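Local coordinates for protein arylamine n-acetyltransferase NAT (Mycobacterium tuberculosis, PDB 4BGF) that catalyses transfer of an acetyl group from acetyl-coenzyme A to the amino nitrogen of arylamines, at residues Y69-N74 / V191-A196; A92-W97 / P106-T111; P135-R140 / Q147-E152. All coordinates share one frame; numbering follows the deposited sequence.

Contact 1 of 3, residues Y69-N74 / V191-A196; sequences YCFEHN and VASWYA
Tyr69 and Phe71 reach from the start of one helix to Ser193 on another, and each uses the serine differently. The phenol of Tyr69 points its tip at the serine: OH donates a hydrogen bond to Ser193 OG over 2.7 Å, and OG lies in the plane of the phenol ring. Phe71 instead offers a face. Ser193 CB sits 3.7 Å from the centroid of its ring, 21° off the normal and displaced toward the rim, which makes a CH-pi contact. The ring's far tip, CZ, meets Ala192 CB at 3.6 Å, while Ala196 CB, one turn along from Ala192, packs against Tyr69 CE2 at 3.7 Å. Ser193 OG is anti to its own backbone N (chi1 -172°), which carries the hydroxyl outward to the phenol. OG also bonds to Val49 O, so this buried oxygen has a partner on each of two other parts of the chain.

Tyr69 is the N-cap residue, and its backbone is held from within the helix: Glu72 OE1 accepts from Tyr69 N at 2.9 Å, met on the anti side and 34° out of the carboxylate plane, while OE2 forms a salt bridge with Lys60. The next residue, Cys70, is probably the nucleophile of the Cys-His-Asp triad of this family, so the contact involves both residues that flank it in sequence. Helix 186-198 covers the N-terminal end of helix 70-83 here, with Tyr69 also touching Phe38 of strand 38-39 and Phe71 resting on Thr111 of strand 110-116.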
ATOM      1  N   TYR A  69      -2.488  -5.589   2.403  1.00 24.71           N
ATOM      2  CA  TYR A  69      -3.083  -4.291   2.107  1.00 13.25           C
ATOM      3  C   TYR A  69      -2.557  -3.146   3.045  1.00 17.50           C
ATOM      4  O   TYR A  69      -1.515  -3.298   3.653  1.00 19.94           O
ATOM      5  CB  TYR A  69      -4.622  -4.410   2.014  1.00 15.24           C
ATOM      6  CG  TYR A  69      -5.507  -4.572   3.278  1.00 18.52           C
ATOM      7  CD1 TYR A  69      -4.995  -4.601   4.568  1.00 24.01           C
ATOM      8  CD2 TYR A  69      -6.894  -4.654   3.140  1.00 16.51           C
ATOM      9  CE1 TYR A  69      -5.857  -4.732   5.697  1.00 24.06           C
ATOM     10  CE2 TYR A  69      -7.740  -4.787   4.228  1.00 20.03           C
ATOM     11  CZ  TYR A  69      -7.226  -4.817   5.504  1.00 23.76           C
ATOM     12  OH  TYR A  69      -8.100  -4.944   6.564  1.00 23.19           O
ATOM     13  N   CYS A  70      -3.240  -2.003   3.129  1.00 15.55           N
ATOM     14  CA  CYS A  70      -2.646  -0.804   3.763  1.00 21.10           C
ATOM     15  C   CYS A  70      -2.155  -0.929   5.224  1.00 17.27           C
ATOM     16  O   CYS A  70      -1.160  -0.360   5.578  1.00 17.90           O
ATOM     17  CB  CYS A  70      -3.566   0.423   3.611  1.00 21.26           C
ATOM     18  SG  CYS A  70      -5.105   0.493   4.556  1.00 23.09           S
ATOM     19  N   PHE A  71      -2.841  -1.693   6.047  1.00 18.15           N
ATOM     20  CA  PHE A  71      -2.510  -1.795   7.469  1.00 19.42           C
ATOM     21  C   PHE A  71      -1.334  -2.701   7.678  1.00 18.62           C
ATOM     22  O   PHE A  71      -0.614  -2.590   8.652  1.00 18.16           O
ATOM     23  CB  PHE A  71      -3.698  -2.343   8.264  1.00 23.48           C
ATOM     24  CG  PHE A  71      -4.855  -1.417   8.334  1.00 12.61           C
ATOM     25  CD1 PHE A  71      -4.870  -0.384   9.238  1.00 12.77           C
ATOM     26  CD2 PHE A  71      -5.926  -1.584   7.497  1.00 12.62           C
ATOM     27  CE1 PHE A  71      -5.947   0.470   9.323  1.00 12.96           C
ATOM     28  CE2 PHE A  71      -6.984  -0.724   7.563  1.00 16.37           C
ATOM     29  CZ  PHE A  71      -6.985   0.314   8.502  1.00 13.01           C
ATOM     30  N   GLU A  72      -1.173  -3.620   6.741  1.00 18.40           N
ATOM     31  CA  GLU A  72      -0.075  -4.555   6.747  1.00 21.64           C
ATOM     32  C   GLU A  72       1.194  -3.926   6.161  1.00 20.03           C
ATOM     33  O   GLU A  72       2.301  -4.126   6.675  1.00 20.89           O
ATOM     34  CB  GLU A  72      -0.481  -5.813   5.969  1.00 22.64           C
ATOM     35  CG  GLU A  72      -1.750  -6.491   6.517  1.00 15.78           C
ATOM     36  CD  GLU A  72      -2.240  -7.661   5.664  1.00 14.47           C
ATOM     37  OE1 GLU A  72      -2.902  -7.417   4.645  1.00 16.48           O
ATOM     38  OE2 GLU A  72      -1.948  -8.822   6.005  1.00 20.68           O
ATOM     39  N   HIS A  73       1.021  -3.169   5.083  1.00 20.07           N
ATOM     40  CA  HIS A  73       2.121  -2.536   4.413  1.00 16.06           C
ATOM     41  C   HIS A  73       2.611  -1.454   5.325  1.00 18.20           C
ATOM     42  O   HIS A  73       3.758  -1.460   5.704  1.00 20.79           O
ATOM     43  CB  HIS A  73       1.709  -1.954   3.060  1.00 19.41           C
ATOM     44  CG  HIS A  73       1.857  -2.898   1.890  1.00 22.23           C
ATOM     45  ND1 HIS A  73       3.076  -3.221   1.332  1.00 24.78           N
ATOM     46  CD2 HIS A  73       0.933  -3.542   1.141  1.00 14.24           C
ATOM     47  CE1 HIS A  73       2.903  -4.041   0.313  1.00 15.53           C
ATOM     48  NE2 HIS A  73       1.609  -4.246   0.164  1.00 15.58           N
ATOM     49  N   ASN A  74       1.727  -0.537   5.697  1.00 20.62           N
ATOM     50  CA  ASN A  74       2.156   0.636   6.429  1.00 22.76           C
ATOM     51  C   ASN A  74       2.390   0.351   7.898  1.00 26.86           C
ATOM     52  O   ASN A  74       3.063   1.118   8.571  1.00 27.30           O
ATOM     53  CB  ASN A  74       1.177   1.787   6.250  1.00 21.26           C
ATOM     54  CG  ASN A  74       1.353   2.487   4.945  1.00 15.47           C
ATOM     55  OD1 ASN A  74       2.438   2.500   4.371  1.00 17.82           O
ATOM     56  ND2 ASN A  74       0.297   3.087   4.477  1.00 14.51           N
ATOM     57  N   VAL A 191      -9.520  -1.806  14.646  1.00 19.22           N
ATOM     58  CA  VAL A 191     -10.963  -1.665  14.449  1.00 20.21           C
ATOM     59  C   VAL A 191     -11.304  -1.401  12.982  1.00 18.58           C
ATOM     60  O   VAL A 191     -12.269  -1.950  12.445  1.00 19.81           O
ATOM     61  CB  VAL A 191     -11.518  -0.562  15.369  1.00 20.31           C
ATOM     62  CG1 VAL A 191     -12.906  -0.166  14.992  1.00 18.06           C
ATOM     63  CG2 VAL A 191     -11.521  -1.065  16.784  1.00 22.35           C
ATOM     64  N   ALA A 192     -10.494  -0.562  12.352  1.00 15.49           N
ATOM     65  CA  ALA A 192     -10.659  -0.210  10.943  1.00 14.93           C
ATOM     66  C   ALA A 192     -10.331  -1.373  10.028  1.00 14.50           C
ATOM     67  O   ALA A 192     -11.076  -1.696   9.091  1.00 21.80           O
ATOM     68  CB  ALA A 192      -9.771   0.962  10.613  1.00 14.53           C
ATOM     69  N   SER A 193      -9.196  -2.000  10.288  1.00 14.65           N
ATOM     70  CA  SER A 193      -8.806  -3.164   9.502  1.00 18.13           C
ATOM     71  C   SER A 193      -9.791  -4.331   9.660  1.00 21.83           C
ATOM     72  O   SER A 193      -9.966  -5.099   8.736  1.00 23.27           O
ATOM     73  CB  SER A 193      -7.410  -3.629   9.869  1.00 14.89           C
ATOM     74  OG  SER A 193      -6.971  -4.641   8.983  1.00 19.16           O
ATOM     75  N   TRP A 194     -10.373  -4.487  10.845  1.00 18.66           N
ATOM     76  CA  TRP A 194     -11.380  -5.508  11.063  1.00 21.52           C
ATOM     77  C   TRP A 194     -12.576  -5.252  10.175  1.00 20.39           C
ATOM     78  O   TRP A 194     -13.140  -6.167   9.610  1.00 25.39           O
ATOM     79  CB  TRP A 194     -11.818  -5.549  12.548  1.00 25.21           C
ATOM     80  CG  TRP A 194     -12.902  -6.553  12.840  1.00 26.65           C
ATOM     81  CD1 TRP A 194     -14.238  -6.306  13.024  1.00 19.29           C
ATOM     82  CD2 TRP A 194     -12.734  -7.971  12.971  1.00 27.84           C
ATOM     83  NE1 TRP A 194     -14.905  -7.478  13.259  1.00 20.53           N
ATOM     84  CE2 TRP A 194     -14.015  -8.517  13.233  1.00 28.99           C
ATOM     85  CE3 TRP A 194     -11.625  -8.832  12.892  1.00 23.56           C
ATOM     86  CZ2 TRP A 194     -14.217  -9.883  13.411  1.00 21.66           C
ATOM     87  CZ3 TRP A 194     -11.821 -10.176  13.059  1.00 20.16           C
ATOM     88  CH2 TRP A 194     -13.108 -10.698  13.321  1.00 23.47           C
ATOM     89  N   TYR A 195     -12.988  -4.004  10.088  1.00 20.97           N
ATOM     90  CA  TYR A 195     -14.078  -3.631   9.199  1.00 20.63           C
ATOM     91  C   TYR A 195     -13.656  -3.872   7.743  1.00 22.86           C
ATOM     92  O   TYR A 195     -14.384  -4.510   6.984  1.00 22.29           O
ATOM     93  CB  TYR A 195     -14.417  -2.165   9.409  1.00 20.66           C
ATOM     94  CG  TYR A 195     -15.671  -1.719   8.736  1.00 19.73           C
ATOM     95  CD1 TYR A 195     -15.656  -1.260   7.429  1.00 19.46           C
ATOM     96  CD2 TYR A 195     -16.877  -1.742   9.418  1.00 23.19           C
ATOM     97  CE1 TYR A 195     -16.818  -0.848   6.810  1.00 19.22           C
ATOM     98  CE2 TYR A 195     -18.051  -1.329   8.821  1.00 23.81           C
ATOM     99  CZ  TYR A 195     -18.018  -0.888   7.505  1.00 25.89           C
ATOM    100  OH  TYR A 195     -19.203  -0.472   6.928  1.00 26.65           O
ATOM    101  N   ALA A 196     -12.467  -3.383   7.363  1.00 23.29           N
ATOM    102  CA  ALA A 196     -11.938  -3.564   6.003  1.00 21.70           C
ATOM    103  C   ALA A 196     -11.880  -5.025   5.531  1.00 24.24           C
ATOM    104  O   ALA A 196     -12.132  -5.319   4.375  1.00 23.83           O
ATOM    105  CB  ALA A 196     -10.532  -2.926   5.883  1.00 14.25           C
TER

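Contact 2 of 3, residues A92-W97 / P106-T111; sequences AARVVW and PPQTHT
Arg94 lays its guanidinium over Gln108, whose CG stands 3.5 Å from the guanidinium plane, over its centre; the glutamine amide is stacked only 14° away from parallel. The pair lies next to a classic beta bulge, where Thr109 and His110 together face Ala93 as antiparallel strands 87-95 and 110-116 come together. His110 and Ala93 form the hydrogen-bonded pair: Ala93 N donates to His110 O at 2.7 Å, and His110 N returns a bond to Ala93 O at 3.0 Å. Ala92 and Thr111 are the adjoining non-hydrogen-bonded pair.

Before the bulge the chain turns at Gln108, the centre of an inverse gamma turn. The Arg94 chain, extended from CG to NE, passes beside Pro106 and turns at its last torsion (chi4 -82°), putting NH1 in a hydrogen bond 2.9 Å from Pro106 O, in the plane of that carbonyl but tilted from the guanidinium plane. The ring edge of His110 meets Ala93 CB, its CB meets Val95 CG2 at 3.7 Å, and NE2 is bonded to Asp127. With Cys70 touching His110, this is consistent with the catalytic triad of the family. Beyond the paired residues a water bridges the two segments, accepting from Val95 N at 3.0 Å, donating to Pro107 O at 2.8 Å and bonding to Thr109 OG1 at 3.1 Å.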
ATOM      1  N   ALA A  92      -4.878   7.973  10.071  1.00 24.27           N
ATOM      2  CA  ALA A  92      -6.034   7.345   9.426  1.00 20.77           C
ATOM      3  C   ALA A  92      -6.492   8.183   8.237  1.00 21.30           C
ATOM      4  O   ALA A  92      -6.304   9.389   8.236  1.00 22.76           O
ATOM      5  CB  ALA A  92      -7.151   7.203  10.401  1.00 20.34           C
ATOM      6  N   ALA A  93      -7.087   7.558   7.230  1.00 23.85           N
ATOM      7  CA  ALA A  93      -7.553   8.295   6.053  1.00 22.88           C
ATOM      8  C   ALA A  93      -8.807   7.701   5.385  1.00 16.96           C
ATOM      9  O   ALA A  93      -9.052   6.503   5.460  1.00 18.78           O
ATOM     10  CB  ALA A  93      -6.418   8.376   5.061  1.00 24.68           C
ATOM     11  N   ARG A  94      -9.576   8.543   4.700  1.00 18.18           N
ATOM     12  CA  ARG A  94     -10.735   8.092   3.954  1.00 18.66           C
ATOM     13  C   ARG A  94     -10.418   8.230   2.485  1.00 26.51           C
ATOM     14  O   ARG A  94     -10.043   9.298   2.023  1.00 24.52           O
ATOM     15  CB  ARG A  94     -11.995   8.910   4.265  1.00 20.17           C
ATOM     16  CG  ARG A  94     -12.294   9.127   5.726  1.00 20.28           C
ATOM     17  CD  ARG A  94     -13.500   9.991   5.838  1.00 22.08           C
ATOM     18  NE  ARG A  94     -13.725  10.428   7.201  1.00 26.25           N
ATOM     19  CZ  ARG A  94     -14.332   9.722   8.150  1.00 23.10           C
ATOM     20  NH1 ARG A  94     -14.802   8.503   7.926  1.00 21.66           N
ATOM     21  NH2 ARG A  94     -14.436  10.254   9.354  1.00 22.97           N
ATOM     22  N   VAL A  95     -10.617   7.144   1.749  1.00 30.19           N
ATOM     23  CA  VAL A  95     -10.296   7.097   0.335  1.00 26.72           C
ATOM     24  C   VAL A  95     -11.463   7.659  -0.472  1.00 30.42           C
ATOM     25  O   VAL A  95     -12.550   7.088  -0.475  1.00 30.41           O
ATOM     26  CB  VAL A  95      -9.993   5.647  -0.100  1.00 23.34           C
ATOM     27  CG1 VAL A  95      -9.633   5.583  -1.563  1.00 20.86           C
ATOM     28  CG2 VAL A  95      -8.873   5.085   0.727  1.00 22.43           C
ATOM     29  N   VAL A  96     -11.227   8.792  -1.136  1.00 31.50           N
ATOM     30  CA  VAL A  96     -12.241   9.408  -1.981  1.00 33.83           C
ATOM     31  C   VAL A  96     -11.922   9.347  -3.494  1.00 29.80           C
ATOM     32  O   VAL A  96     -12.615   9.985  -4.292  1.00 30.10           O
ATOM     33  CB  VAL A  96     -12.500  10.873  -1.558  1.00 38.26           C
ATOM     34  CG1 VAL A  96     -13.086  10.938  -0.152  1.00 38.92           C
ATOM     35  CG2 VAL A  96     -11.237  11.675  -1.654  1.00 38.72           C
ATOM     36  N   TRP A  97     -10.917   8.555  -3.875  1.00 27.64           N
ATOM     37  CA  TRP A  97     -10.479   8.489  -5.259  1.00 33.55           C
ATOM     38  C   TRP A  97     -11.591   8.126  -6.206  1.00 46.17           C
ATOM     39  O   TRP A  97     -12.341   7.188  -5.942  1.00 54.59           O
ATOM     40  CB  TRP A  97      -9.409   7.450  -5.450  1.00 31.47           C
ATOM     41  CG  TRP A  97      -8.582   7.673  -6.694  1.00 30.75           C
ATOM     42  CD1 TRP A  97      -8.625   8.745  -7.544  1.00 33.92           C
ATOM     43  CD2 TRP A  97      -7.595   6.784  -7.224  1.00 30.22           C
ATOM     44  NE1 TRP A  97      -7.722   8.574  -8.574  1.00 32.66           N
ATOM     45  CE2 TRP A  97      -7.078   7.380  -8.401  1.00 31.42           C
ATOM     46  CE3 TRP A  97      -7.106   5.540  -6.822  0.59 21.51           C
ATOM     47  CZ2 TRP A  97      -6.086   6.780  -9.165  0.71 28.84           C
ATOM     48  CZ3 TRP A  97      -6.130   4.942  -7.583  0.79 28.24           C
ATOM     49  CH2 TRP A  97      -5.626   5.562  -8.742  0.77 27.82           C
ATOM     50  N   PRO A 106     -16.539   8.028   2.936  1.00 24.06           N
ATOM     51  CA  PRO A 106     -16.029   6.691   3.181  1.00 22.30           C
ATOM     52  C   PRO A 106     -15.693   6.479   4.655  1.00 26.07           C
ATOM     53  O   PRO A 106     -15.592   7.465   5.381  1.00 21.85           O
ATOM     54  CB  PRO A 106     -14.758   6.667   2.349  1.00 21.29           C
ATOM     55  CG  PRO A 106     -14.912   7.712   1.380  1.00 22.72           C
ATOM     56  CD  PRO A 106     -15.656   8.774   2.033  1.00 24.15           C
ATOM     57  N   PRO A 107     -15.522   5.209   5.082  1.00 26.82           N
ATOM     58  CA  PRO A 107     -15.019   4.938   6.430  1.00 19.37           C
ATOM     59  C   PRO A 107     -13.522   5.181   6.483  1.00 18.17           C
ATOM     60  O   PRO A 107     -12.865   5.115   5.451  1.00 17.72           O
ATOM     61  CB  PRO A 107     -15.353   3.453   6.639  1.00 18.91           C
ATOM     62  CG  PRO A 107     -15.355   2.879   5.310  1.00 20.93           C
ATOM     63  CD  PRO A 107     -15.910   3.963   4.394  1.00 23.11           C
ATOM     64  N   GLN A 108     -12.980   5.459   7.660  1.00 17.85           N
ATOM     65  CA  GLN A 108     -11.529   5.635   7.777  1.00 23.29           C
ATOM     66  C   GLN A 108     -10.784   4.341   7.737  1.00 21.91           C
ATOM     67  O   GLN A 108     -10.350   3.873   8.756  1.00 26.10           O
ATOM     68  CB  GLN A 108     -11.183   6.361   9.054  1.00 25.58           C
ATOM     69  CG  GLN A 108     -11.402   7.825   8.920  1.00 28.55           C
ATOM     70  CD  GLN A 108     -11.075   8.552  10.163  1.00 32.67           C
ATOM     71  OE1 GLN A 108     -11.324   8.061  11.257  1.00 34.50           O
ATOM     72  NE2 GLN A 108     -10.493   9.732  10.018  1.00 30.93           N
ATOM     73  N   THR A 109     -10.662   3.757   6.557  1.00 21.27           N
ATOM     74  CA  THR A 109     -10.128   2.414   6.412  1.00 19.07           C
ATOM     75  C   THR A 109      -8.851   2.454   5.575  1.00 18.38           C
ATOM     76  O   THR A 109      -8.455   1.459   4.994  1.00 22.11           O
ATOM     77  CB  THR A 109     -11.148   1.430   5.755  1.00 22.42           C
ATOM     78  OG1 THR A 109     -11.625   1.961   4.523  1.00 28.48           O
ATOM     79  CG2 THR A 109     -12.334   1.139   6.663  1.00 19.11           C
ATOM     80  N   HIS A 110      -8.263   3.639   5.474  1.00 19.47           N
ATOM     81  CA  HIS A 110      -6.903   3.773   5.015  1.00 21.63           C
ATOM     82  C   HIS A 110      -5.980   4.303   6.146  1.00 21.73           C
ATOM     83  O   HIS A 110      -6.423   4.979   7.060  1.00 21.04           O
ATOM     84  CB  HIS A 110      -6.842   4.669   3.781  1.00 17.85           C
ATOM     85  CG  HIS A 110      -5.477   4.753   3.189  1.00 17.75           C
ATOM     86  ND1 HIS A 110      -4.811   3.647   2.718  1.00 13.95           N
ATOM     87  CD2 HIS A 110      -4.638   5.801   3.035  1.00 18.55           C
ATOM     88  CE1 HIS A 110      -3.624   4.009   2.278  1.00 14.08           C
ATOM     89  NE2 HIS A 110      -3.496   5.308   2.452  1.00 19.17           N
ATOM     90  N   THR A 111      -4.711   3.943   6.080  1.00 19.84           N
ATOM     91  CA  THR A 111      -3.751   4.372   7.049  1.00 19.37           C
ATOM     92  C   THR A 111      -2.471   4.660   6.302  1.00 19.58           C
ATOM     93  O   THR A 111      -2.133   3.949   5.357  1.00 23.82           O
ATOM     94  CB  THR A 111      -3.548   3.301   8.148  1.00 22.26           C
ATOM     95  OG1 THR A 111      -2.740   3.831   9.212  1.00 26.61           O
ATOM     96  CG2 THR A 111      -2.907   2.070   7.612  1.00 21.34           C
TER
HETATM   97  O   HOH W   1     -11.884   4.652   2.915  1.00 20.49           O

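Contact 3 of 3, residues P135-R140 / Q147-E152; sequences PTSPLR and QPTTHE
Two antiparallel segments, one running into and including the short edge strand 139-140, the other a loop that follows it, meet through hydroxyls. Thr136 and Thr150 touch tip to tip, OG1 to OG1 at 2.7 Å in a hydrogen bond that either could donate. Thr136 OG1 lies between its backbone N and carbonyl carbon (chi1 58°), facing Thr150, while its methyl CG2 turns to His151 and comes within 3.5 Å of ND1. One residue on, Ser137 OG accepts from Thr150 N at 3.0 Å with an N-H...O angle of 147°. The same oxygen bonds to Gln26 OE1 of helix 22-35, so the serine ties the loop to that helix as well.

Strand 139-140 and strand 154-159 are the two outermost strands of the seven-stranded sheet, which in this family curls into a barrel. The contact lies between these edges: Gln147 bonds to Tyr154 through the backbone, and the Tyr154 side chain touches both Leu139 and Thr149. Those last two also meet directly, methyl to methyl, with Leu139 CD2 and Thr149 CG2 3.7 Å apart. Leu139 bonds through its backbone to Leu125 of strand 124-126. His151 is held from outside the two segments by a bond from NE2 to Thr214 O.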
ATOM      1  N   PRO A 135       2.110   6.742  -3.343  1.00 26.14           N
ATOM      2  CA  PRO A 135       3.283   7.566  -3.689  1.00 26.83           C
ATOM      3  C   PRO A 135       4.591   6.785  -3.579  1.00 30.02           C
ATOM      4  O   PRO A 135       4.704   5.871  -2.771  1.00 35.35           O
ATOM      5  CB  PRO A 135       3.251   8.669  -2.635  1.00 25.76           C
ATOM      6  CG  PRO A 135       2.469   8.077  -1.537  1.00 24.11           C
ATOM      7  CD  PRO A 135       1.437   7.283  -2.154  1.00 24.35           C
ATOM      8  N   THR A 136       5.579   7.162  -4.377  1.00 33.32           N
ATOM      9  CA  THR A 136       6.792   6.373  -4.581  1.00 30.68           C
ATOM     10  C   THR A 136       8.024   7.107  -3.994  1.00 32.09           C
ATOM     11  O   THR A 136       9.135   6.604  -4.035  1.00 27.87           O
ATOM     12  CB  THR A 136       6.959   6.100  -6.103  1.00 25.55           C
ATOM     13  OG1 THR A 136       7.007   7.347  -6.785  1.00 29.52           O
ATOM     14  CG2 THR A 136       5.771   5.353  -6.661  1.00 23.90           C
ATOM     15  N   SER A 137       7.805   8.300  -3.440  1.00 35.86           N
ATOM     16  CA  SER A 137       8.852   9.097  -2.800  1.00 33.53           C
ATOM     17  C   SER A 137       8.273   9.637  -1.522  1.00 34.78           C
ATOM     18  O   SER A 137       7.082   9.915  -1.461  1.00 34.51           O
ATOM     19  CB  SER A 137       9.287  10.291  -3.665  1.00 27.51           C
ATOM     20  OG  SER A 137       9.839   9.848  -4.865  1.00 28.51           O
ATOM     21  N   PRO A 138       9.106   9.798  -0.491  1.00 36.10           N
ATOM     22  CA  PRO A 138       8.608  10.535   0.671  1.00 31.53           C
ATOM     23  C   PRO A 138       8.105  11.891   0.232  1.00 29.72           C
ATOM     24  O   PRO A 138       8.670  12.482  -0.680  1.00 32.02           O
ATOM     25  CB  PRO A 138       9.855  10.704   1.541  1.00 33.36           C
ATOM     26  CG  PRO A 138      10.749   9.582   1.139  1.00 37.18           C
ATOM     27  CD  PRO A 138      10.491   9.327  -0.313  1.00 34.29           C
ATOM     28  N   LEU A 139       7.042  12.369   0.850  1.00 25.21           N
ATOM     29  CA  LEU A 139       6.528  13.695   0.563  1.00 28.50           C
ATOM     30  C   LEU A 139       6.551  14.596   1.787  1.00 30.60           C
ATOM     31  O   LEU A 139       5.914  14.296   2.799  1.00 31.08           O
ATOM     32  CB  LEU A 139       5.092  13.623   0.044  1.00 25.71           C
ATOM     33  CG  LEU A 139       4.928  12.754  -1.190  1.00 25.25           C
ATOM     34  CD1 LEU A 139       3.457  12.584  -1.438  1.00 24.39           C
ATOM     35  CD2 LEU A 139       5.646  13.370  -2.412  1.00 27.67           C
ATOM     36  N   ARG A 140       7.270  15.714   1.667  1.00 32.36           N
ATOM     37  CA  ARG A 140       7.236  16.798   2.642  1.00 35.74           C
ATOM     38  C   ARG A 140       5.781  17.207   2.860  1.00 36.58           C
ATOM     39  O   ARG A 140       5.030  17.407   1.914  1.00 39.54           O
ATOM     40  CB  ARG A 140       8.085  17.978   2.137  1.00 44.95           C
ATOM     41  CG  ARG A 140       8.132  19.231   3.019  1.00 52.00           C
ATOM     42  CD  ARG A 140       8.693  18.971   4.426  1.00 53.42           C
ATOM     43  NE  ARG A 140      10.074  18.489   4.409  0.34 51.74           N
ATOM     44  CZ  ARG A 140      11.154  19.236   4.643  0.45 51.33           C
ATOM     45  NH1 ARG A 140      11.054  20.528   4.922  1.00 53.62           N
ATOM     46  NH2 ARG A 140      12.351  18.683   4.595  0.91 49.89           N
ATOM     47  N   GLN A 147       5.062  18.536  -5.706  1.00 48.52           N
ATOM     48  CA  GLN A 147       6.161  17.714  -5.208  1.00 35.99           C
ATOM     49  C   GLN A 147       6.527  16.578  -6.158  1.00 35.29           C
ATOM     50  O   GLN A 147       5.746  15.648  -6.367  1.00 34.56           O
ATOM     51  CB  GLN A 147       5.832  17.187  -3.803  1.00 33.75           C
ATOM     52  CG  GLN A 147       6.102  18.212  -2.728  1.00 34.75           C
ATOM     53  CD  GLN A 147       5.616  17.811  -1.358  1.00 32.84           C
ATOM     54  OE1 GLN A 147       6.341  17.195  -0.594  1.00 38.68           O
ATOM     55  NE2 GLN A 147       4.398  18.198  -1.026  1.00 46.30           N
ATOM     56  N   PRO A 148       7.728  16.660  -6.742  1.00 36.84           N
ATOM     57  CA  PRO A 148       8.273  15.604  -7.594  1.00 36.53           C
ATOM     58  C   PRO A 148       8.454  14.285  -6.855  1.00 34.70           C
ATOM     59  O   PRO A 148       8.774  14.270  -5.666  1.00 33.34           O
ATOM     60  CB  PRO A 148       9.640  16.162  -8.009  1.00 38.97           C
ATOM     61  CG  PRO A 148       9.515  17.606  -7.870  1.00 41.48           C
ATOM     62  CD  PRO A 148       8.609  17.841  -6.713  1.00 39.41           C
ATOM     63  N   THR A 149       8.247  13.187  -7.566  1.00 34.54           N
ATOM     64  CA  THR A 149       8.446  11.854  -7.032  1.00 31.19           C
ATOM     65  C   THR A 149       9.239  11.121  -8.101  1.00 40.97           C
ATOM     66  O   THR A 149       9.485  11.658  -9.169  1.00 40.79           O
ATOM     67  CB  THR A 149       7.108  11.122  -6.779  1.00 29.06           C
ATOM     68  OG1 THR A 149       6.394  10.975  -7.996  1.00 34.90           O
ATOM     69  CG2 THR A 149       6.231  11.899  -5.805  1.00 44.06           C
ATOM     70  N   THR A 150       9.646   9.894  -7.825  1.00 40.21           N
ATOM     71  CA  THR A 150      10.234   9.062  -8.859  1.00 34.51           C
ATOM     72  C   THR A 150       9.270   8.732  -9.978  1.00 31.78           C
ATOM     73  O   THR A 150       9.702   8.374 -11.063  1.00 33.12           O
ATOM     74  CB  THR A 150      10.677   7.744  -8.286  1.00 33.47           C
ATOM     75  OG1 THR A 150       9.589   7.144  -7.584  1.00 35.34           O
ATOM     76  CG2 THR A 150      11.753   7.968  -7.315  1.00 32.02           C
ATOM     77  N   HIS A 151       7.957   8.759  -9.702  1.00 37.56           N
ATOM     78  CA  HIS A 151       6.912   8.649 -10.759  1.00 39.44           C
ATOM     79  C   HIS A 151       6.268  10.026 -11.003  1.00 41.70           C
ATOM     80  O   HIS A 151       6.970  10.983 -11.217  1.00 41.60           O
ATOM     81  CB  HIS A 151       5.850   7.558 -10.426  1.00 28.59           C
ATOM     82  CG  HIS A 151       6.353   6.167 -10.561  1.00 28.01           C
ATOM     83  ND1 HIS A 151       7.389   5.715  -9.773  1.00 33.84           N
ATOM     84  CD2 HIS A 151       6.008   5.135 -11.353  1.00 28.01           C
ATOM     85  CE1 HIS A 151       7.646   4.464 -10.073  1.00 33.09           C
ATOM     86  NE2 HIS A 151       6.832   4.082 -11.033  1.00 35.43           N
ATOM     87  N   GLU A 152       4.941  10.104 -10.952  1.00 45.95           N
ATOM     88  CA  GLU A 152       4.206  11.342 -11.181  1.00 47.17           C
ATOM     89  C   GLU A 152       4.441  12.252  -9.997  1.00 41.30           C
ATOM     90  O   GLU A 152       4.822  11.782  -8.941  1.00 43.01           O
ATOM     91  CB  GLU A 152       2.708  11.038 -11.305  1.00 52.09           C
ATOM     92  CG  GLU A 152       2.384   9.908 -12.301  1.00 54.46           C
ATOM     93  CD  GLU A 152       2.266   8.562 -11.634  1.00 54.42           C
ATOM     94  OE1 GLU A 152       2.755   8.433 -10.500  1.00 54.55           O
ATOM     95  OE2 GLU A 152       1.696   7.639 -12.249  1.00 54.92           O
TER

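Contact 1 is buried, whereas contacts 2 and 3 are only partly so, with Thr150 and Pro148 of contact 3 and Pro107 of contact 2 exposed. Contacts 1 and 2 touch: Asn74 ND2 lies 2.7 Å from Thr111 O, probably hydrogen-bonded, and Cys70 SG packs 3.5 Å from Thr109 O. Cys70 and His110, the likely triad members, belong to these two contacts. Contact 3 stands apart, its centre about 20 Å from that of contact 2, though both reach the same sheet. Chemistry follows place: aromatic rings against a small-residue helix surface in contact 1, backbone pairing with a stacked guanidinium in contact 2, and hydroxyl bonds between loops in contact 3.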